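Local atomic coordinates of endo-arabinase (Bacteroides thetaiotaomicron, PDB entry 5C0P), a protein that probably cleaves glycosidic bonds within arabinan, as a magnesium-containing member of glycosyl hydrolase family 43. Residues 30-35 and 39-44; 82-87 and 259-264; 274-279 and 285-290. All coordinates share one frame; numbering follows the deposited sequence.

Overall arrangement
The three contacts lie in a five-bladed beta-propeller, the fold of family 43 glycosidases, and follow one another along the chain. Interaction 1 is the hairpin of strands 30-34 and 39-45, at the edge of an antiparallel sheet, and interaction 3 is the hairpin of strands 272-278 and 285-290. Between them, interaction 2 brings strand 78-88, from a different sheet, and strand 260-266, from the same sheet as interaction 3, to one magnesium ion near the middle of the chain. Its centre is about 10 Å from each of the other two centres, which are about 14 Å apart. Strand 260-266 pairs with strand 272-278, while Phe30 packs against Asp84, so both hairpins back the metal site.

Interaction 1: 30-35 and 39-44; sequences FILVDK and MYYLHF
Leu32 and Tyr41 trade two backbone hydrogen bonds in the middle of a beta hairpin, part of one blade of the family 43 beta-propeller. Leu32 N to Tyr41 O and Tyr41 N to Leu32 O both measure 2.9 Å. Toward the turn, Asp34 N meets Met39 O at the same 2.9 Å. On the face of Ile31, Val33 and Tyr40 the side chains pack closely. Val33 lies alongside Tyr40, its CG2 at the ring edge, 3.8 Å from Tyr40 CD1, while Ile31 CG2 approaches the same CD1 obliquely. Tyr40 OH is hydrogen-bonded to Leu268 N. On the other side of the sheet, Tyr41 has CG anti to its carbonyl carbon (chi1 -61°), which brings its CE1 to 3.7 Å from Asp34 CB. Tyr41 OH and Asp34 OD2 both bond Thr37 OG1 in the turn. The end at Phe30 and His43 is looser, with water filling in between the backbones. One water accepts from His43 N and lies near Phe30 O, and a second accepts from Phe30 N, at 2.8 Å, and sits beside His43 O. Beside this watery end a methyl group meets the backbone: Leu42 CD1 lies 3.4 Å from Phe30 O.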
ATOM      1  N   PHE A  30       4.008  -5.722   1.359  1.00 12.10           N
ATOM      2  CA  PHE A  30       4.874  -4.590   1.066  1.00 10.81           C
ATOM      3  C   PHE A  30       6.290  -4.976   1.479  1.00  9.59           C
ATOM      4  O   PHE A  30       6.521  -5.367   2.620  1.00 10.98           O
ATOM      5  CB  PHE A  30       4.405  -3.375   1.869  1.00  9.24           C
ATOM      6  CG  PHE A  30       5.160  -2.109   1.564  1.00  8.60           C
ATOM      7  CD1 PHE A  30       6.436  -1.904   2.083  1.00  8.15           C
ATOM      8  CD2 PHE A  30       4.599  -1.118   0.773  1.00 12.00           C
ATOM      9  CE1 PHE A  30       7.142  -0.744   1.813  1.00  8.09           C
ATOM     10  CE2 PHE A  30       5.298   0.057   0.502  1.00 12.95           C
ATOM     11  CZ  PHE A  30       6.571   0.242   1.021  1.00 11.87           C
ATOM     12  N   ILE A  31       7.239  -4.857   0.555  1.00 10.19           N
ATOM     13  CA  ILE A  31       8.632  -5.203   0.845  1.00  9.26           C
ATOM     14  C   ILE A  31       9.446  -3.945   1.127  1.00  8.96           C
ATOM     15  O   ILE A  31       9.583  -3.071   0.258  1.00 10.29           O
ATOM     16  CB  ILE A  31       9.283  -5.921  -0.350  1.00  9.99           C
ATOM     17  CG1 ILE A  31       8.505  -7.188  -0.724  1.00 11.73           C
ATOM     18  CG2 ILE A  31      10.761  -6.227  -0.038  1.00 11.20           C
ATOM     19  CD1 ILE A  31       8.395  -8.198   0.422  1.00 12.24           C
ATOM     20  N   LEU A  32       9.967  -3.845   2.347  1.00  9.25           N
ATOM     21  CA  LEU A  32      10.912  -2.790   2.694  1.00  9.32           C
ATOM     22  C   LEU A  32      12.321  -3.263   2.349  1.00 12.11           C
ATOM     23  O   LEU A  32      12.790  -4.263   2.897  1.00 10.93           O
ATOM     24  CB  LEU A  32      10.826  -2.469   4.185  1.00 10.83           C
ATOM     25  CG  LEU A  32      11.930  -1.560   4.745  1.00 11.29           C
ATOM     26  CD1 LEU A  32      11.868  -0.146   4.151  1.00 12.43           C
ATOM     27  CD2 LEU A  32      11.823  -1.509   6.254  1.00 12.60           C
ATOM     28  N   VAL A  33      12.982  -2.566   1.426  1.00 10.60           N
ATOM     29  CA  VAL A  33      14.393  -2.819   1.123  1.00 10.95           C
ATOM     30  C   VAL A  33      15.222  -1.870   1.970  1.00 13.09           C
ATOM     31  O   VAL A  33      15.238  -0.661   1.726  1.00 15.49           O
ATOM     32  CB  VAL A  33      14.700  -2.576  -0.365  1.00 14.49           C
ATOM     33  CG1 VAL A  33      16.149  -2.953  -0.686  1.00 14.12           C
ATOM     34  CG2 VAL A  33      13.752  -3.361  -1.236  1.00 17.74           C
ATOM     35  N   ASP A  34      15.895  -2.408   2.983  1.00 10.59           N
ATOM     36  CA  ASP A  34      16.641  -1.554   3.895  1.00 11.22           C
ATOM     37  C   ASP A  34      18.133  -1.668   3.633  1.00 11.92           C
ATOM     38  O   ASP A  34      18.758  -2.671   3.985  1.00 13.52           O
ATOM     39  CB  ASP A  34      16.362  -1.933   5.343  1.00 11.36           C
ATOM     40  CG  ASP A  34      17.004  -0.984   6.308  1.00 13.70           C
ATOM     41  OD1 ASP A  34      16.822   0.245   6.130  1.00 14.27           O
ATOM     42  OD2 ASP A  34      17.726  -1.459   7.214  1.00 13.95           O
ATOM     43  N   LYS A  35      18.717  -0.642   3.023  1.00 14.31           N
ATOM     44  CA  LYS A  35      20.150  -0.671   2.762  1.00 15.74           C
ATOM     45  C   LYS A  35      20.955  -0.666   4.060  1.00 16.90           C
ATOM     46  O   LYS A  35      22.001  -1.315   4.145  1.00 17.17           O
ATOM     47  CB  LYS A  35      20.557   0.511   1.883  1.00 21.26           C
ATOM     48  CG  LYS A  35      19.872   0.538   0.538  1.00 28.66           C
ATOM     49  CD  LYS A  35      20.436  -0.517  -0.388  1.00 31.09           C
HETATM   50  N   MSE A  39      18.960  -5.791   4.475  1.00 10.04           N
HETATM   51  CA  MSE A  39      17.949  -6.837   4.607  1.00  9.23           C
HETATM   52  C   MSE A  39      16.641  -6.371   4.006  1.00  9.26           C
HETATM   53  O   MSE A  39      16.392  -5.166   3.891  1.00 10.66           O
HETATM   54  CB  MSE A  39      17.698  -7.166   6.087  1.00 12.30           C
HETATM   55  CG  MSE A  39      18.814  -7.921   6.800  1.00 13.91           C
HETATM   56 SE   MSE A  39      18.818  -9.812   6.290  0.63 16.47          SE
HETATM   57  CE  MSE A  39      20.229 -10.386   7.487  1.00 18.43           C
ATOM     58  N   TYR A  40      15.798  -7.334   3.649  1.00  9.39           N
ATOM     59  CA  TYR A  40      14.426  -7.076   3.236  1.00  9.86           C
ATOM     60  C   TYR A  40      13.504  -7.381   4.416  1.00 10.44           C
ATOM     61  O   TYR A  40      13.727  -8.343   5.159  1.00 10.89           O
ATOM     62  CB  TYR A  40      14.034  -8.004   2.094  1.00 10.75           C
ATOM     63  CG  TYR A  40      14.882  -7.897   0.848  1.00  9.40           C
ATOM     64  CD1 TYR A  40      14.610  -6.943  -0.117  1.00  9.13           C
ATOM     65  CD2 TYR A  40      15.930  -8.788   0.620  1.00 10.53           C
ATOM     66  CE1 TYR A  40      15.367  -6.856  -1.272  1.00 11.57           C
ATOM     67  CE2 TYR A  40      16.696  -8.710  -0.534  1.00 11.02           C
ATOM     68  CZ  TYR A  40      16.404  -7.739  -1.473  1.00 10.61           C
ATOM     69  OH  TYR A  40      17.145  -7.648  -2.623  1.00 12.00           O
ATOM     70  N   TYR A  41      12.471  -6.560   4.590  1.00  9.95           N
ATOM     71  CA  TYR A  41      11.522  -6.756   5.683  1.00  9.40           C
ATOM     72  C   TYR A  41      10.108  -6.810   5.143  1.00  7.90           C
ATOM     73  O   TYR A  41       9.717  -5.975   4.328  1.00 12.21           O
ATOM     74  CB  TYR A  41      11.632  -5.643   6.730  1.00 11.31           C
ATOM     75  CG  TYR A  41      12.988  -5.573   7.381  1.00 11.60           C
ATOM     76  CD1 TYR A  41      14.061  -4.957   6.735  1.00 11.97           C
ATOM     77  CD2 TYR A  41      13.209  -6.128   8.634  1.00 10.05           C
ATOM     78  CE1 TYR A  41      15.312  -4.908   7.323  1.00  9.51           C
ATOM     79  CE2 TYR A  41      14.453  -6.085   9.232  1.00  9.68           C
ATOM     80  CZ  TYR A  41      15.502  -5.472   8.574  1.00 12.06           C
ATOM     81  OH  TYR A  41      16.734  -5.439   9.182  1.00 12.60           O
ATOM     82  N   LEU A  42       9.340  -7.770   5.644  1.00  9.30           N
ATOM     83  CA  LEU A  42       7.935  -7.913   5.284  1.00  9.37           C
ATOM     84  C   LEU A  42       7.105  -7.857   6.560  1.00  9.44           C
ATOM     85  O   LEU A  42       7.056  -8.825   7.337  1.00 10.25           O
ATOM     86  CB  LEU A  42       7.722  -9.233   4.541  1.00 10.42           C
ATOM     87  CG  LEU A  42       6.316  -9.659   4.101  1.00 15.16           C
ATOM     88  CD1 LEU A  42       5.578  -8.517   3.428  1.00 16.05           C
ATOM     89  CD2 LEU A  42       6.410 -10.851   3.150  1.00 18.87           C
ATOM     90  N   HIS A  43       6.491  -6.695   6.784  1.00 10.50           N
ATOM     91  CA  HIS A  43       5.571  -6.493   7.894  1.00  8.75           C
ATOM     92  C   HIS A  43       4.174  -6.847   7.408  1.00 11.47           C
ATOM     93  O   HIS A  43       3.789  -6.461   6.307  1.00 13.93           O
ATOM     94  CB  HIS A  43       5.596  -5.028   8.320  1.00  9.81           C
ATOM     95  CG  HIS A  43       6.910  -4.583   8.879  1.00  9.47           C
ATOM     96  ND1 HIS A  43       7.116  -4.417  10.230  1.00 11.84           N
ATOM     97  CD2 HIS A  43       8.069  -4.243   8.274  1.00 10.43           C
ATOM     98  CE1 HIS A  43       8.355  -4.003  10.436  1.00 11.57           C
ATOM     99  NE2 HIS A  43       8.958  -3.889   9.259  1.00 11.21           N
ATOM    100  N   PHE A  44       3.407  -7.562   8.225  1.00  7.94           N
ATOM    101  CA  PHE A  44       2.088  -7.995   7.780  1.00  9.07           C
ATOM    102  C   PHE A  44       1.079  -8.070   8.920  1.00 11.85           C
ATOM    103  O   PHE A  44       1.453  -8.185  10.091  1.00 12.44           O
ATOM    104  CB  PHE A  44       2.174  -9.327   7.007  1.00  9.52           C
ATOM    105  CG  PHE A  44       2.710 -10.488   7.821  1.00 10.71           C
ATOM    106  CD1 PHE A  44       4.077 -10.697   7.950  1.00 12.34           C
ATOM    107  CD2 PHE A  44       1.838 -11.388   8.423  1.00 13.57           C
ATOM    108  CE1 PHE A  44       4.563 -11.770   8.689  1.00 13.07           C
ATOM    109  CE2 PHE A  44       2.313 -12.466   9.160  1.00 14.91           C
ATOM    110  CZ  PHE A  44       3.680 -12.659   9.287  1.00 15.65           C
TER
HETATM  111  O   HOH W   1       7.172  -4.404   5.062  1.00 15.07           O
HETATM  112  O   HOH W   2       3.063  -5.607   4.045  1.00 19.71           O

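Interaction 2: 82-87 and 259-264; sequences APDVYE and GGHAMV. With MG (magnesium ion), chain C.
His261 and Ala82 touch directly beside a magnesium ion, which His261 shares with Asp84. The His261 side chain leaves its backbone with CB directed toward segment 82-87, and CG stands anti to the backbone N (chi1 -163°), which carries the imidazole across to the metal. Along one side of the ring, ND1 is hydrogen-bonded to a Tris molecule, probably from the crystallisation liquor. CE1 comes next and packs obliquely against the methyl group of Ala82, 3.6 Å from its CB. CD2, on the other flank, lies 3.2 Å from the magnesium. At the tip, NE2 binds the ion at 2.2 Å. The ion sits near the middle of the beta-propeller, where the strands of different blades converge, and His261 also packs on Asp136, a residue predicted to tune the catalytic glutamate. Asp84 OD1 binds from the opposite side at 2.1 Å, making an angle of about 169° through the metal with His261 NE2. Four waters complete an octahedron, two of them at the edge of the imidazole in its plane. Three of the waters donate to the strand of Asp84: one to Ala82 O, one to Pro83 O, and one to Asp84 OD2 at 2.7 Å. The same OD2 takes a weak hydrogen bond from Tyr86 OH, which is also bonded to Leu139 N.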
ATOM      1  N   ALA A  82      -3.190  -4.052   6.039  1.00  9.87           N
ATOM      2  CA  ALA A  82      -2.274  -3.659   4.972  1.00  8.91           C
ATOM      3  C   ALA A  82      -1.159  -2.697   5.374  1.00 10.04           C
ATOM      4  O   ALA A  82      -1.091  -1.570   4.896  1.00 10.61           O
ATOM      5  CB  ALA A  82      -3.078  -3.097   3.790  1.00  9.36           C
ATOM      6  N   PRO A  83      -0.253  -3.152   6.237  1.00  9.58           N
ATOM      7  CA  PRO A  83       0.876  -2.288   6.591  1.00  8.43           C
ATOM      8  C   PRO A  83       1.837  -2.042   5.416  1.00 10.31           C
ATOM      9  O   PRO A  83       2.086  -2.939   4.594  1.00 10.19           O
ATOM     10  CB  PRO A  83       1.575  -3.085   7.699  1.00  8.73           C
ATOM     11  CG  PRO A  83       1.171  -4.528   7.446  1.00 10.53           C
ATOM     12  CD  PRO A  83      -0.225  -4.456   6.930  1.00 10.13           C
ATOM     13  N   ASP A  84       2.359  -0.814   5.353  1.00  9.19           N
ATOM     14  CA  ASP A  84       3.496  -0.447   4.511  1.00  8.29           C
ATOM     15  C   ASP A  84       4.554   0.080   5.470  1.00 11.37           C
ATOM     16  O   ASP A  84       4.209   0.677   6.500  1.00 10.37           O
ATOM     17  CB  ASP A  84       3.157   0.735   3.599  1.00 10.67           C
ATOM     18  CG  ASP A  84       2.208   0.398   2.456  1.00 11.37           C
ATOM     19  OD1 ASP A  84       1.677  -0.730   2.356  1.00  9.96           O
ATOM     20  OD2 ASP A  84       2.005   1.325   1.639  1.00 10.95           O
ATOM     21  N   VAL A  85       5.836  -0.084   5.144  1.00  9.93           N
ATOM     22  CA  VAL A  85       6.883   0.525   5.964  1.00  8.85           C
ATOM     23  C   VAL A  85       7.891   1.249   5.087  1.00 11.01           C
ATOM     24  O   VAL A  85       8.410   0.675   4.122  1.00 12.67           O
ATOM     25  CB  VAL A  85       7.612  -0.515   6.871  1.00 11.44           C
ATOM     26  CG1 VAL A  85       8.735   0.153   7.663  1.00 11.54           C
ATOM     27  CG2 VAL A  85       6.624  -1.155   7.828  1.00 11.10           C
ATOM     28  N   TYR A  86       8.167   2.502   5.435  1.00  9.97           N
ATOM     29  CA  TYR A  86       9.051   3.347   4.654  1.00  9.51           C
ATOM     30  C   TYR A  86      10.232   3.819   5.471  1.00 12.11           C
ATOM     31  O   TYR A  86      10.080   4.196   6.634  1.00 14.19           O
ATOM     32  CB  TYR A  86       8.294   4.582   4.162  1.00 10.65           C
ATOM     33  CG  TYR A  86       7.074   4.236   3.356  1.00  9.23           C
ATOM     34  CD1 TYR A  86       7.167   4.021   1.985  1.00  9.62           C
ATOM     35  CD2 TYR A  86       5.831   4.103   3.961  1.00  9.93           C
ATOM     36  CE1 TYR A  86       6.046   3.707   1.225  1.00 10.50           C
ATOM     37  CE2 TYR A  86       4.709   3.783   3.213  1.00  9.71           C
ATOM     38  CZ  TYR A  86       4.829   3.581   1.849  1.00 11.80           C
ATOM     39  OH  TYR A  86       3.712   3.260   1.096  1.00 11.58           O
ATOM     40  N   GLU A  87      11.408   3.838   4.853  1.00 12.15           N
ATOM     41  CA  GLU A  87      12.534   4.537   5.451  1.00 10.86           C
ATOM     42  C   GLU A  87      12.440   5.993   5.019  1.00 13.59           C
ATOM     43  O   GLU A  87      12.287   6.297   3.833  1.00 14.42           O
ATOM     44  CB  GLU A  87      13.866   3.940   4.989  1.00 12.45           C
ATOM     45  CG  GLU A  87      15.091   4.393   5.798  1.00 14.25           C
ATOM     46  CD  GLU A  87      15.636   5.760   5.405  1.00 22.65           C
ATOM     47  OE1 GLU A  87      15.341   6.251   4.294  1.00 23.30           O
ATOM     48  OE2 GLU A  87      16.384   6.346   6.216  1.00 26.82           O
ATOM     49  N   GLY A 259      -4.900 -11.637  -8.243  1.00 12.44           N
ATOM     50  CA  GLY A 259      -4.002 -11.034  -7.278  1.00 10.73           C
ATOM     51  C   GLY A 259      -4.061  -9.522  -7.254  1.00  9.27           C
ATOM     52  O   GLY A 259      -4.492  -8.887  -8.217  1.00 10.59           O
ATOM     53  N   GLY A 260      -3.610  -8.920  -6.158  1.00  7.87           N
ATOM     54  CA  GLY A 260      -3.589  -7.468  -6.097  1.00  8.94           C
ATOM     55  C   GLY A 260      -2.916  -6.907  -4.863  1.00 10.24           C
ATOM     56  O   GLY A 260      -2.228  -7.622  -4.131  1.00  9.68           O
ATOM     57  N   HIS A 261      -3.146  -5.615  -4.639  1.00 10.01           N
ATOM     58  CA  HIS A 261      -2.440  -4.812  -3.639  1.00  9.25           C
ATOM     59  C   HIS A 261      -0.932  -4.893  -3.846  1.00  9.55           C
ATOM     60  O   HIS A 261      -0.191  -5.511  -3.062  1.00  8.79           O
ATOM     61  CB  HIS A 261      -2.841  -5.152  -2.199  1.00  9.49           C
ATOM     62  CG  HIS A 261      -2.450  -4.090  -1.216  1.00  8.40           C
ATOM     63  ND1 HIS A 261      -3.376  -3.349  -0.516  1.00  9.32           N
ATOM     64  CD2 HIS A 261      -1.236  -3.618  -0.856  1.00  9.83           C
ATOM     65  CE1 HIS A 261      -2.743  -2.476   0.251  1.00 10.76           C
ATOM     66  NE2 HIS A 261      -1.447  -2.612   0.062  1.00  9.96           N
ATOM     67  N   ALA A 262      -0.491  -4.255  -4.924  1.00 10.27           N
ATOM     68  CA  ALA A 262       0.889  -4.339  -5.382  1.00 10.15           C
ATOM     69  C   ALA A 262       1.685  -3.097  -5.045  1.00  9.10           C
ATOM     70  O   ALA A 262       1.142  -1.990  -4.942  1.00 12.29           O
ATOM     71  CB  ALA A 262       0.927  -4.566  -6.888  1.00 12.33           C
HETATM   72  N   MSE A 263       2.987  -3.290  -4.880  1.00  7.93           N
HETATM   73  CA  MSE A 263       3.933  -2.186  -4.870  1.00 10.01           C
HETATM   74  C   MSE A 263       5.165  -2.636  -5.662  1.00 11.86           C
HETATM   75  O   MSE A 263       5.336  -3.832  -5.953  1.00 10.01           O
HETATM   76  CB  MSE A 263       4.282  -1.747  -3.435  1.00  9.51           C
HETATM   77  CG  MSE A 263       4.716  -2.890  -2.514  1.00 13.24           C
HETATM   78 SE   MSE A 263       6.589  -3.415  -2.687  0.64 12.07          SE
HETATM   79  CE  MSE A 263       7.387  -1.780  -1.994  1.00 13.69           C
ATOM     80  N   VAL A 264       5.996  -1.685  -6.059  1.00  9.32           N
ATOM     81  CA  VAL A 264       7.231  -2.008  -6.757  1.00 10.65           C
ATOM     82  C   VAL A 264       8.429  -1.468  -5.990  1.00 12.08           C
ATOM     83  O   VAL A 264       8.333  -0.480  -5.244  1.00 12.89           O
ATOM     84  CB  VAL A 264       7.243  -1.483  -8.213  1.00 12.94           C
ATOM     85  CG1 VAL A 264       6.138  -2.153  -9.039  1.00 14.43           C
ATOM     86  CG2 VAL A 264       7.080   0.021  -8.239  1.00 15.33           C
TER
HETATM   87 MG    MG C 402       0.177  -1.525   1.080  1.00  6.93          MG
HETATM   88  O   HOH W   3      -1.240  -0.631   2.380  1.00 10.38           O
HETATM   89  O   HOH W   4       0.497  -3.235   2.265  1.00 10.51           O
HETATM   90  O   HOH W   5       0.136   0.307   0.053  1.00 11.36           O
HETATM   91  O   HOH W   6       1.484  -2.110  -0.482  1.00 11.70           O

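Interaction 3: 274-279 and 285-290; sequences ISYHAP and HPVITP. With GOL (glycerol), chain I.
Val287 sits over one face of the Tyr276 ring in a CH-pi contact, its CB 3.9 Å from the ring centroid and 15° off the normal. Val287 CG1 continues to the far end of the phenol, 3.7 Å from Tyr276 CZ, and CG2 turns to Ala278 CB at 4.0 Å. With CG between the backbone N and the carbonyl carbon (chi1 65°), the Tyr276 ring is brought close to the neighbouring strand. A little further along, His285 lays a face of its imidazole over Ala278 O, while its ND1 bonds Thr283 O. Beneath these side chains runs an antiparallel hairpin with six backbone hydrogen bonds, among them Val287 N to Tyr276 O at 2.7 Å. Further out, Tyr276 OH is hydrogen-bonded to Asp257 OD2 and takes a bond of 3.1 Å from O3 of a glycerol probably from the crystallisation liquor, and Ile233 also packs on Tyr276. With an alanine in place of Tyr276, Val287 would probably lose the surface it rests on, and Asp257 its phenol partner. The chemistry thus divides: backbone bonds set the register of the strands, whereas dispersion contacts over the ring probably help to fix its tilt and leave the hydroxyl directed at polar partners.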
ATOM      1  N   ILE A 274       8.009  -6.410  -8.548  1.00 10.61           N
ATOM      2  CA  ILE A 274       6.667  -6.156  -8.030  1.00  9.18           C
ATOM      3  C   ILE A 274       6.364  -7.171  -6.928  1.00  9.55           C
ATOM      4  O   ILE A 274       6.812  -8.313  -6.988  1.00 11.16           O
ATOM      5  CB  ILE A 274       5.598  -6.192  -9.154  1.00 10.86           C
ATOM      6  CG1 ILE A 274       4.223  -5.741  -8.630  1.00 11.30           C
ATOM      7  CG2 ILE A 274       5.513  -7.575  -9.785  1.00 12.22           C
ATOM      8  CD1 ILE A 274       3.212  -5.445  -9.747  1.00 15.62           C
ATOM      9  N   SER A 275       5.637  -6.724  -5.910  1.00  9.14           N
ATOM     10  CA  SER A 275       5.169  -7.592  -4.831  1.00  9.54           C
ATOM     11  C   SER A 275       3.667  -7.399  -4.649  1.00  9.24           C
ATOM     12  O   SER A 275       3.190  -6.261  -4.505  1.00  9.94           O
ATOM     13  CB  SER A 275       5.905  -7.246  -3.530  1.00 10.23           C
ATOM     14  OG  SER A 275       5.388  -7.971  -2.419  1.00 10.99           O
ATOM     15  N   TYR A 276       2.922  -8.504  -4.645  1.00  9.92           N
ATOM     16  CA  TYR A 276       1.472  -8.463  -4.444  1.00  9.47           C
ATOM     17  C   TYR A 276       1.021  -9.812  -3.924  1.00  8.97           C
ATOM     18  O   TYR A 276       1.817 -10.732  -3.867  1.00 11.41           O
ATOM     19  CB  TYR A 276       0.737  -8.112  -5.745  1.00 10.18           C
ATOM     20  CG  TYR A 276       0.840  -9.105  -6.886  1.00  9.54           C
ATOM     21  CD1 TYR A 276      -0.178 -10.018  -7.138  1.00  8.65           C
ATOM     22  CD2 TYR A 276       1.929  -9.084  -7.746  1.00 12.22           C
ATOM     23  CE1 TYR A 276      -0.101 -10.904  -8.212  1.00 13.33           C
ATOM     24  CE2 TYR A 276       2.018  -9.964  -8.822  1.00 11.27           C
ATOM     25  CZ  TYR A 276       1.004 -10.870  -9.040  1.00 11.17           C
ATOM     26  OH  TYR A 276       1.097 -11.736 -10.115  1.00 13.62           O
ATOM     27  N   HIS A 277      -0.250  -9.955  -3.550  1.00  8.50           N
ATOM     28  CA  HIS A 277      -0.707 -11.282  -3.139  1.00  9.21           C
ATOM     29  C   HIS A 277      -1.620 -11.887  -4.186  1.00  9.83           C
ATOM     30  O   HIS A 277      -2.299 -11.166  -4.911  1.00 10.21           O
ATOM     31  CB  HIS A 277      -1.404 -11.262  -1.769  1.00  9.70           C
ATOM     32  CG  HIS A 277      -2.777 -10.661  -1.796  1.00 10.13           C
ATOM     33  ND1 HIS A 277      -3.036  -9.386  -1.348  1.00 10.60           N
ATOM     34  CD2 HIS A 277      -3.960 -11.153  -2.237  1.00 10.86           C
ATOM     35  CE1 HIS A 277      -4.323  -9.118  -1.500  1.00  9.59           C
ATOM     36  NE2 HIS A 277      -4.903 -10.178  -2.048  1.00 10.71           N
ATOM     37  N   ALA A 278      -1.625 -13.212  -4.269  1.00 10.22           N
ATOM     38  CA  ALA A 278      -2.561 -13.933  -5.124  1.00  9.72           C
ATOM     39  C   ALA A 278      -2.764 -15.316  -4.535  1.00  9.40           C
ATOM     40  O   ALA A 278      -1.901 -15.815  -3.821  1.00 13.04           O
ATOM     41  CB  ALA A 278      -2.012 -14.042  -6.542  1.00 11.85           C
ATOM     42  N   PRO A 279      -3.929 -15.936  -4.782  1.00 11.78           N
ATOM     43  CA  PRO A 279      -5.158 -15.340  -5.299  1.00 12.30           C
ATOM     44  C   PRO A 279      -5.739 -14.490  -4.173  1.00 11.36           C
ATOM     45  O   PRO A 279      -5.028 -14.202  -3.199  1.00 13.81           O
ATOM     46  CB  PRO A 279      -6.044 -16.562  -5.567  1.00 12.89           C
ATOM     47  CG  PRO A 279      -5.614 -17.545  -4.545  1.00 12.73           C
ATOM     48  CD  PRO A 279      -4.127 -17.336  -4.379  1.00 12.74           C
ATOM     49  N   HIS A 285      -0.986 -15.537  -1.004  1.00 10.86           N
ATOM     50  CA  HIS A 285       0.444 -15.638  -0.727  1.00  9.05           C
ATOM     51  C   HIS A 285       1.186 -14.601  -1.561  1.00 11.57           C
ATOM     52  O   HIS A 285       0.682 -14.146  -2.597  1.00 11.64           O
ATOM     53  CB  HIS A 285       0.946 -17.044  -1.066  1.00 11.30           C
ATOM     54  CG  HIS A 285       0.673 -17.452  -2.481  1.00 15.66           C
ATOM     55  ND1 HIS A 285      -0.440 -18.182  -2.836  1.00 17.71           N
ATOM     56  CD2 HIS A 285       1.358 -17.217  -3.621  1.00 19.54           C
ATOM     57  CE1 HIS A 285      -0.425 -18.387  -4.144  1.00 20.14           C
ATOM     58  NE2 HIS A 285       0.651 -17.808  -4.646  1.00 20.81           N
ATOM     59  N   PRO A 286       2.384 -14.202  -1.113  1.00 10.81           N
ATOM     60  CA  PRO A 286       3.106 -13.161  -1.850  1.00  9.52           C
ATOM     61  C   PRO A 286       3.664 -13.659  -3.164  1.00 13.21           C
ATOM     62  O   PRO A 286       4.213 -14.758  -3.248  1.00 16.25           O
ATOM     63  CB  PRO A 286       4.254 -12.779  -0.904  1.00 14.02           C
ATOM     64  CG  PRO A 286       4.409 -13.951   0.023  1.00 15.13           C
ATOM     65  CD  PRO A 286       3.034 -14.549   0.162  1.00  9.40           C
ATOM     66  N   VAL A 287       3.504 -12.830  -4.183  1.00 10.22           N
ATOM     67  CA  VAL A 287       4.100 -13.054  -5.482  1.00  9.66           C
ATOM     68  C   VAL A 287       5.094 -11.914  -5.654  1.00  9.25           C
ATOM     69  O   VAL A 287       4.714 -10.742  -5.632  1.00 11.10           O
ATOM     70  CB  VAL A 287       3.033 -13.006  -6.582  1.00 10.92           C
ATOM     71  CG1 VAL A 287       3.671 -13.168  -7.957  1.00 11.85           C
ATOM     72  CG2 VAL A 287       1.980 -14.096  -6.350  1.00 15.03           C
ATOM     73  N   ILE A 288       6.372 -12.254  -5.746  1.00 11.80           N
ATOM     74  CA  ILE A 288       7.428 -11.246  -5.834  1.00 10.96           C
ATOM     75  C   ILE A 288       8.259 -11.621  -7.048  1.00 10.94           C
ATOM     76  O   ILE A 288       8.950 -12.635  -7.059  1.00 14.25           O
ATOM     77  CB  ILE A 288       8.304 -11.234  -4.569  1.00 12.88           C
ATOM     78  CG1 ILE A 288       7.442 -11.060  -3.306  1.00 12.02           C
ATOM     79  CG2 ILE A 288       9.360 -10.130  -4.669  1.00 13.38           C
ATOM     80  CD1 ILE A 288       8.186 -11.381  -1.996  1.00 13.47           C
ATOM     81  N   THR A 289       8.186 -10.796  -8.086  1.00 12.06           N
ATOM     82  CA  THR A 289       8.750 -11.174  -9.371  0.53 12.19           C
ATOM     83  C   THR A 289       9.253  -9.935 -10.123  1.00 11.91           C
ATOM     84  O   THR A 289       8.787  -8.819  -9.874  1.00 11.21           O
ATOM     85  CB  THR A 289       7.673 -11.954 -10.170  0.53 18.76           C
ATOM     86  OG1 THR A 289       8.241 -12.567 -11.333  0.53 15.38           O
ATOM     87  CG2 THR A 289       6.536 -11.037 -10.554  0.53 20.34           C
ATOM     88  N   PRO A 290      10.225 -10.123 -11.036  1.00 11.60           N
ATOM     89  CA  PRO A 290      10.711  -8.959 -11.785  1.00 11.15           C
ATOM     90  C   PRO A 290       9.608  -8.318 -12.608  1.00 14.76           C
ATOM     91  O   PRO A 290       8.695  -9.000 -13.097  1.00 16.41           O
ATOM     92  CB  PRO A 290      11.768  -9.550 -12.713  1.00 13.56           C
ATOM     93  CG  PRO A 290      12.251 -10.779 -12.001  1.00 15.19           C
ATOM     94  CD  PRO A 290      11.033 -11.328 -11.298  1.00 13.18           C
TER
HETATM   95  C1  GOL I 408       4.504  -9.834 -13.092  1.00 44.68           C
HETATM   96  C2  GOL I 408       3.341  -8.950 -13.531  1.00 41.34           C
HETATM   97  O2  GOL I 408       3.715  -7.595 -13.430  1.00 45.20           O
HETATM   98  C3  GOL I 408       2.136  -9.199 -12.636  1.00 38.95           C
HETATM   99  O3  GOL I 408       1.615 -10.479 -12.908  1.00 38.82           O